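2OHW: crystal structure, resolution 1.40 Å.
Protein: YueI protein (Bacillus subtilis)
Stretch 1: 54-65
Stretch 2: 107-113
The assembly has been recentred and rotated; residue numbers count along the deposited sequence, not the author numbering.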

ATOM      1  N   GLU A  54     -11.680   1.298   4.797  1.00 19.70           N
ATOM      2  CA  GLU A  54     -11.065   2.396   4.057  1.00 19.54           C
ATOM      3  C   GLU A  54     -10.424   1.912   2.766  1.00 18.72           C
ATOM      4  O   GLU A  54     -10.443   2.617   1.761  1.00 18.80           O
ATOM      5  CB  GLU A  54     -10.023   3.121   4.914  1.00 19.43           C
ATOM      6  CG  GLU A  54     -10.620   3.820   6.143  1.00 21.67           C
ATOM      7  CD  GLU A  54     -10.682   2.952   7.389  1.00 23.96           C
ATOM      8  OE1 GLU A  54     -10.556   1.718   7.307  1.00 23.79           O
ATOM      9  OE2 GLU A  54     -10.881   3.517   8.480  1.00 28.46           O
ATOM     10  N   ALA A  55      -9.887   0.691   2.773  1.00 18.24           N
ATOM     11  CA  ALA A  55      -9.352   0.114   1.536  1.00 17.94           C
ATOM     12  C   ALA A  55     -10.487  -0.243   0.598  1.00 18.15           C
ATOM     13  O   ALA A  55     -10.380  -0.012  -0.607  1.00 18.09           O
ATOM     14  CB  ALA A  55      -8.489  -1.115   1.824  1.00 17.58           C
ATOM     15  N   GLU A  56     -11.570  -0.793   1.144  1.00 18.92           N
ATOM     16  CA  GLU A  56     -12.735  -1.111   0.309  1.00 18.90           C
ATOM     17  C   GLU A  56     -13.261   0.150  -0.370  1.00 18.26           C
ATOM     18  O   GLU A  56     -13.611   0.131  -1.542  1.00 18.15           O
ATOM     19  CB  GLU A  56     -13.849  -1.816   1.086  1.00 19.43           C
ATOM     20  CG  GLU A  56     -15.031  -2.178   0.164  1.00 22.23           C
ATOM     21  CD  GLU A  56     -15.888  -3.338   0.624  1.00 28.52           C
ATOM     22  OE1 GLU A  56     -15.818  -3.729   1.812  1.00 31.05           O
ATOM     23  OE2 GLU A  56     -16.663  -3.838  -0.222  1.00 30.87           O
ATOM     24  N   HIS A  57     -13.298   1.257   0.368  1.00 17.53           N
ATOM     25  CA  HIS A  57     -13.762   2.505  -0.208  1.00 17.81           C
ATOM     26  C   HIS A  57     -12.957   2.915  -1.432  1.00 17.65           C
ATOM     27  O   HIS A  57     -13.521   3.351  -2.448  1.00 17.75           O
ATOM     28  CB  HIS A  57     -13.725   3.631   0.832  1.00 18.58           C
ATOM     29  CG  HIS A  57     -14.222   4.937   0.301  1.00 19.04           C
ATOM     30  ND1 HIS A  57     -13.387   5.879  -0.256  1.00 19.68           N
ATOM     31  CD2 HIS A  57     -15.479   5.421   0.167  1.00 19.91           C
ATOM     32  CE1 HIS A  57     -14.104   6.913  -0.668  1.00 19.55           C
ATOM     33  NE2 HIS A  57     -15.377   6.653  -0.429  1.00 22.46           N
ATOM     34  N   GLU A  58     -11.634   2.809  -1.327  1.00 17.95           N
ATOM     35  CA  GLU A  58     -10.749   3.173  -2.424  1.00 18.85           C
ATOM     36  C   GLU A  58     -10.883   2.225  -3.617  1.00 18.87           C
ATOM     37  O   GLU A  58     -10.806   2.656  -4.768  1.00 19.23           O
ATOM     38  CB  GLU A  58      -9.288   3.254  -1.955  1.00 19.62           C
ATOM     39  CG  GLU A  58      -8.979   4.431  -1.000  1.00 21.43           C
ATOM     40  CD  GLU A  58      -9.506   5.790  -1.478  1.00 25.32           C
ATOM     41  OE1 GLU A  58      -9.385   6.125  -2.684  1.00 27.68           O
ATOM     42  OE2 GLU A  58     -10.040   6.540  -0.632  1.00 27.66           O
ATOM     43  N   LEU A  59     -11.077   0.935  -3.355  1.00 18.25           N
ATOM     44  CA  LEU A  59     -11.303  -0.004  -4.458  1.00 18.52           C
ATOM     45  C   LEU A  59     -12.635   0.251  -5.175  1.00 19.22           C
ATOM     46  O   LEU A  59     -12.730   0.153  -6.407  1.00 20.27           O
ATOM     47  CB  LEU A  59     -11.216  -1.441  -3.954  1.00 18.09           C
ATOM     48  CG  LEU A  59      -9.841  -1.847  -3.446  1.00 17.78           C
ATOM     49  CD1 LEU A  59      -9.967  -3.111  -2.650  1.00 18.22           C
ATOM     50  CD2 LEU A  59      -8.856  -2.036  -4.591  1.00 17.00           C
ATOM     51  N   LYS A  60     -13.648   0.588  -4.385  1.00 19.87           N
ATOM     52  CA  LYS A  60     -14.996   0.853  -4.887  1.00 21.26           C
ATOM     53  C   LYS A  60     -15.046   2.126  -5.734  1.00 21.63           C
ATOM     54  O   LYS A  60     -15.843   2.226  -6.667  1.00 22.15           O
ATOM     55  CB  LYS A  60     -15.927   0.993  -3.679  1.00 21.52           C
ATOM     56  CG  LYS A  60     -17.382   1.279  -3.985  1.00 22.67           C
ATOM     57  CD  LYS A  60     -18.191   1.334  -2.702  1.00 24.80           C
ATOM     58  CE  LYS A  60     -19.675   1.536  -3.012  1.00 27.40           C
ATOM     59  NZ  LYS A  60     -19.946   2.842  -3.687  1.00 29.43           N
ATOM     60  N   ASN A  61     -14.210   3.098  -5.389  1.00 22.10           N
ATOM     61  CA  ASN A  61     -14.294   4.425  -5.985  1.00 23.05           C
ATOM     62  C   ASN A  61     -13.186   4.688  -6.988  1.00 24.68           C
ATOM     63  O   ASN A  61     -13.013   5.802  -7.500  1.00 25.53           O
ATOM     64  CB  ASN A  61     -14.385   5.459  -4.869  1.00 21.66           C
ATOM     65  CG  ASN A  61     -15.782   5.529  -4.300  1.00 20.99           C
ATOM     66  OD1 ASN A  61     -16.650   6.123  -4.920  1.00 19.58           O
ATOM     67  ND2 ASN A  61     -16.022   4.887  -3.156  1.00 17.84           N
ATOM     68  N   SER A  62     -12.501   3.597  -7.316  1.00 26.25           N
ATOM     69  CA  SER A  62     -11.351   3.605  -8.191  1.00 27.34           C
ATOM     70  C   SER A  62     -11.732   3.677  -9.656  1.00 27.56           C
ATOM     71  O   SER A  62     -12.848   3.329 -10.055  1.00 28.49           O
ATOM     72  CB  SER A  62     -10.554   2.326  -7.962  1.00 27.55           C
ATOM     73  OG  SER A  62     -11.236   1.192  -8.483  1.00 28.59           O
ATOM     74  N   HIS A  63     -10.785   4.154 -10.448  1.00 27.75           N
ATOM     75  CA  HIS A  63     -10.805   3.959 -11.877  1.00 27.87           C
ATOM     76  C   HIS A  63      -9.382   3.577 -12.263  1.00 26.66           C
ATOM     77  O   HIS A  63      -8.430   4.293 -11.924  1.00 27.17           O
ATOM     78  CB  HIS A  63     -11.280   5.244 -12.573  1.00 28.61           C
ATOM     79  CG  HIS A  63     -10.187   6.051 -13.203  1.00 32.23           C
ATOM     80  ND1 HIS A  63      -9.945   6.029 -14.561  1.00 35.28           N
ATOM     81  CD2 HIS A  63      -9.290   6.918 -12.674  1.00 34.93           C
ATOM     82  CE1 HIS A  63      -8.933   6.834 -14.838  1.00 35.87           C
ATOM     83  NE2 HIS A  63      -8.517   7.385 -13.712  1.00 36.15           N
ATOM     84  N   ASN A  64      -9.249   2.438 -12.933  1.00 26.18           N
ATOM     85  CA  ASN A  64      -7.974   1.975 -13.456  1.00 25.53           C
ATOM     86  C   ASN A  64      -6.885   1.947 -12.382  1.00 24.38           C
ATOM     87  O   ASN A  64      -5.831   2.562 -12.522  1.00 24.30           O
ATOM     88  CB  ASN A  64      -7.568   2.799 -14.683  1.00 26.19           C
ATOM     89  CG  ASN A  64      -8.573   2.679 -15.827  1.00 28.44           C
ATOM     90  OD1 ASN A  64      -8.773   3.623 -16.592  1.00 32.44           O
ATOM     91  ND2 ASN A  64      -9.211   1.520 -15.942  1.00 31.03           N
ATOM     92  N   VAL A  65      -7.179   1.243 -11.296  1.00 22.14           N
ATOM     93  CA  VAL A  65      -6.175   0.976 -10.274  1.00 20.86           C
ATOM     94  C   VAL A  65      -5.882  -0.516 -10.236  1.00 19.60           C
ATOM     95  O   VAL A  65      -6.654  -1.329 -10.766  1.00 19.83           O
ATOM     96  CB  VAL A  65      -6.588   1.474  -8.859  1.00 20.41           C
ATOM     97  CG1 VAL A  65      -6.812   2.992  -8.849  1.00 21.53           C
ATOM     98  CG2 VAL A  65      -7.803   0.718  -8.316  1.00 20.56           C
ATOM     99  N   VAL A 107      -0.603  -2.014  -1.583  1.00 13.04           N
ATOM    100  CA  VAL A 107      -0.604  -0.678  -2.190  1.00 13.35           C
ATOM    101  C   VAL A 107      -1.658  -0.678  -3.288  1.00 14.08           C
ATOM    102  O   VAL A 107      -1.651  -1.557  -4.148  1.00 14.57           O
ATOM    103  CB  VAL A 107       0.771  -0.324  -2.805  1.00 13.67           C
ATOM    104  CG1 VAL A 107       0.718   0.995  -3.567  1.00 13.95           C
ATOM    105  CG2 VAL A 107       1.853  -0.259  -1.724  1.00 15.13           C
ATOM    106  N   ILE A 108      -2.573   0.285  -3.239  1.00 13.97           N
ATOM    107  CA  ILE A 108      -3.509   0.509  -4.330  1.00 14.80           C
ATOM    108  C   ILE A 108      -2.905   1.603  -5.186  1.00 14.82           C
ATOM    109  O   ILE A 108      -2.693   2.720  -4.704  1.00 14.76           O
ATOM    110  CB  ILE A 108      -4.914   0.897  -3.825  1.00 14.61           C
ATOM    111  CG1 ILE A 108      -5.477  -0.229  -2.946  1.00 15.13           C
ATOM    112  CG2 ILE A 108      -5.865   1.192  -5.012  1.00 16.01           C
ATOM    113  CD1 ILE A 108      -6.751   0.098  -2.157  1.00 16.92           C
ATOM    114  N   ALA A 109      -2.589   1.274  -6.435  1.00 15.71           N
ATOM    115  CA  ALA A 109      -1.890   2.205  -7.329  1.00 17.13           C
ATOM    116  C   ALA A 109      -2.709   2.451  -8.575  1.00 17.60           C
ATOM    117  O   ALA A 109      -3.212   1.510  -9.194  1.00 17.42           O
ATOM    118  CB  ALA A 109      -0.523   1.650  -7.706  1.00 17.91           C
ATOM    119  N   ALA A 110      -2.819   3.718  -8.949  1.00 18.40           N
ATOM    120  CA  ALA A 110      -3.469   4.107 -10.199  1.00 19.46           C
ATOM    121  C   ALA A 110      -2.523   3.937 -11.384  1.00 21.04           C
ATOM    122  O   ALA A 110      -1.299   3.842 -11.227  1.00 21.04           O
ATOM    123  CB  ALA A 110      -3.960   5.544 -10.110  1.00 20.02           C
ATOM    124  N   ASP A 111      -3.085   3.910 -12.589  1.00 22.85           N
ATOM    125  CA  ASP A 111      -2.241   3.730 -13.776  1.00 24.29           C
ATOM    126  C   ASP A 111      -1.680   5.065 -14.283  1.00 25.08           C
ATOM    127  O   ASP A 111      -0.860   5.088 -15.213  1.00 26.17           O
ATOM    128  CB  ASP A 111      -2.990   2.968 -14.881  1.00 25.73           C
ATOM    129  CG  ASP A 111      -4.159   3.743 -15.436  1.00 27.58           C
ATOM    130  OD1 ASP A 111      -4.648   4.658 -14.754  1.00 32.15           O
ATOM    131  OD2 ASP A 111      -4.600   3.430 -16.568  1.00 33.04           O
ATOM    132  N   ILE A 112      -2.119   6.160 -13.660  1.00 24.70           N
ATOM    133  CA  ILE A 112      -1.612   7.509 -13.933  1.00 24.62           C
ATOM    134  C   ILE A 112      -1.341   8.271 -12.632  1.00 24.23           C
ATOM    135  O   ILE A 112      -1.711   7.820 -11.548  1.00 23.29           O
ATOM    136  CB  ILE A 112      -2.618   8.316 -14.782  1.00 24.41           C
ATOM    137  CG1 ILE A 112      -3.934   8.513 -14.015  1.00 24.24           C
ATOM    138  CG2 ILE A 112      -2.846   7.633 -16.134  1.00 24.45           C
ATOM    139  CD1 ILE A 112      -4.968   9.400 -14.726  1.00 26.11           C
ATOM    140  N   ALA A 113      -0.701   9.431 -12.749  1.00 24.41           N
ATOM    141  CA  ALA A 113      -0.408  10.278 -11.600  1.00 24.50           C
ATOM    142  C   ALA A 113      -1.693  10.845 -11.019  1.00 24.69           C
ATOM    143  O   ALA A 113      -2.460  11.505 -11.724  1.00 25.83           O
ATOM    144  CB  ALA A 113       0.547  11.399 -12.007  1.00 25.01           C
TER
HETATM  145  O   HOH W   1      -6.465   5.761 -16.206  1.00 48.23           O

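This is a mainly apolar contact in which a helix packs against a strand through one isoleucine, while the chain that follows the helix returns to the same strand as an antiparallel partner. The helix of residues 54-60 and the strand of residues 107-110 run in nearly the same direction, 20° apart, with their axes 10.1 Å apart at closest approach, a spacing that leaves room for a layer of side chains.

Ile108 makes the largest contribution to this layer. Its CB points toward the first stretch, and its extended m,t rotamer carries Ile108 CD1 to the helix, 3.9 Å from Leu59 CD2, 4.1 Å from Glu58 CB and 3.9 Å from Ala55 O. At Ala55 the contact is with the backbone: the carbonyl oxygen nearest the isoleucine methyl also accepts the helical hydrogen bond from Leu59 N (Leu59 N to Ala55 O, 3.0 Å). Glu58 offers its aliphatic base while its carboxylate leads away, so no charge is brought into the apolar contact. The branched Ile108 also meets Val65, Ile108 CG2 to Val65 CG2 at 3.9 Å.

Val65 and Ala110 form an antiparallel, non-hydrogen-bonded pair, their CA atoms 4.1 Å apart. Their side chains share a face of the sheet, with Val65 CG1 4.0 Å from Ala110 CB, an apolar pair in keeping with the burial of both residues. Here the backbones meet through a CA-H...O contact, Val65 CA to Ala109 O at 3.2 Å.

Polar contacts take over at the exposed end. Asp111 N donates a weak hydrogen bond to Asn64 O (3.1 Å, 133°). Asp111 OD1 and Asn64 O, 3.3 Å apart, are both acceptors and cannot bond directly. Separately, water 1 bridges the two side chains, its oxygen donating to Asp111 OD1 at 2.6 Å and to Asn64 OD1 at 3.2 Å. Nearby, Ile112 CD1 lies at the edge of the His63 ring, 4.2 Å from His63 NE2, a looser contact between exposed residues.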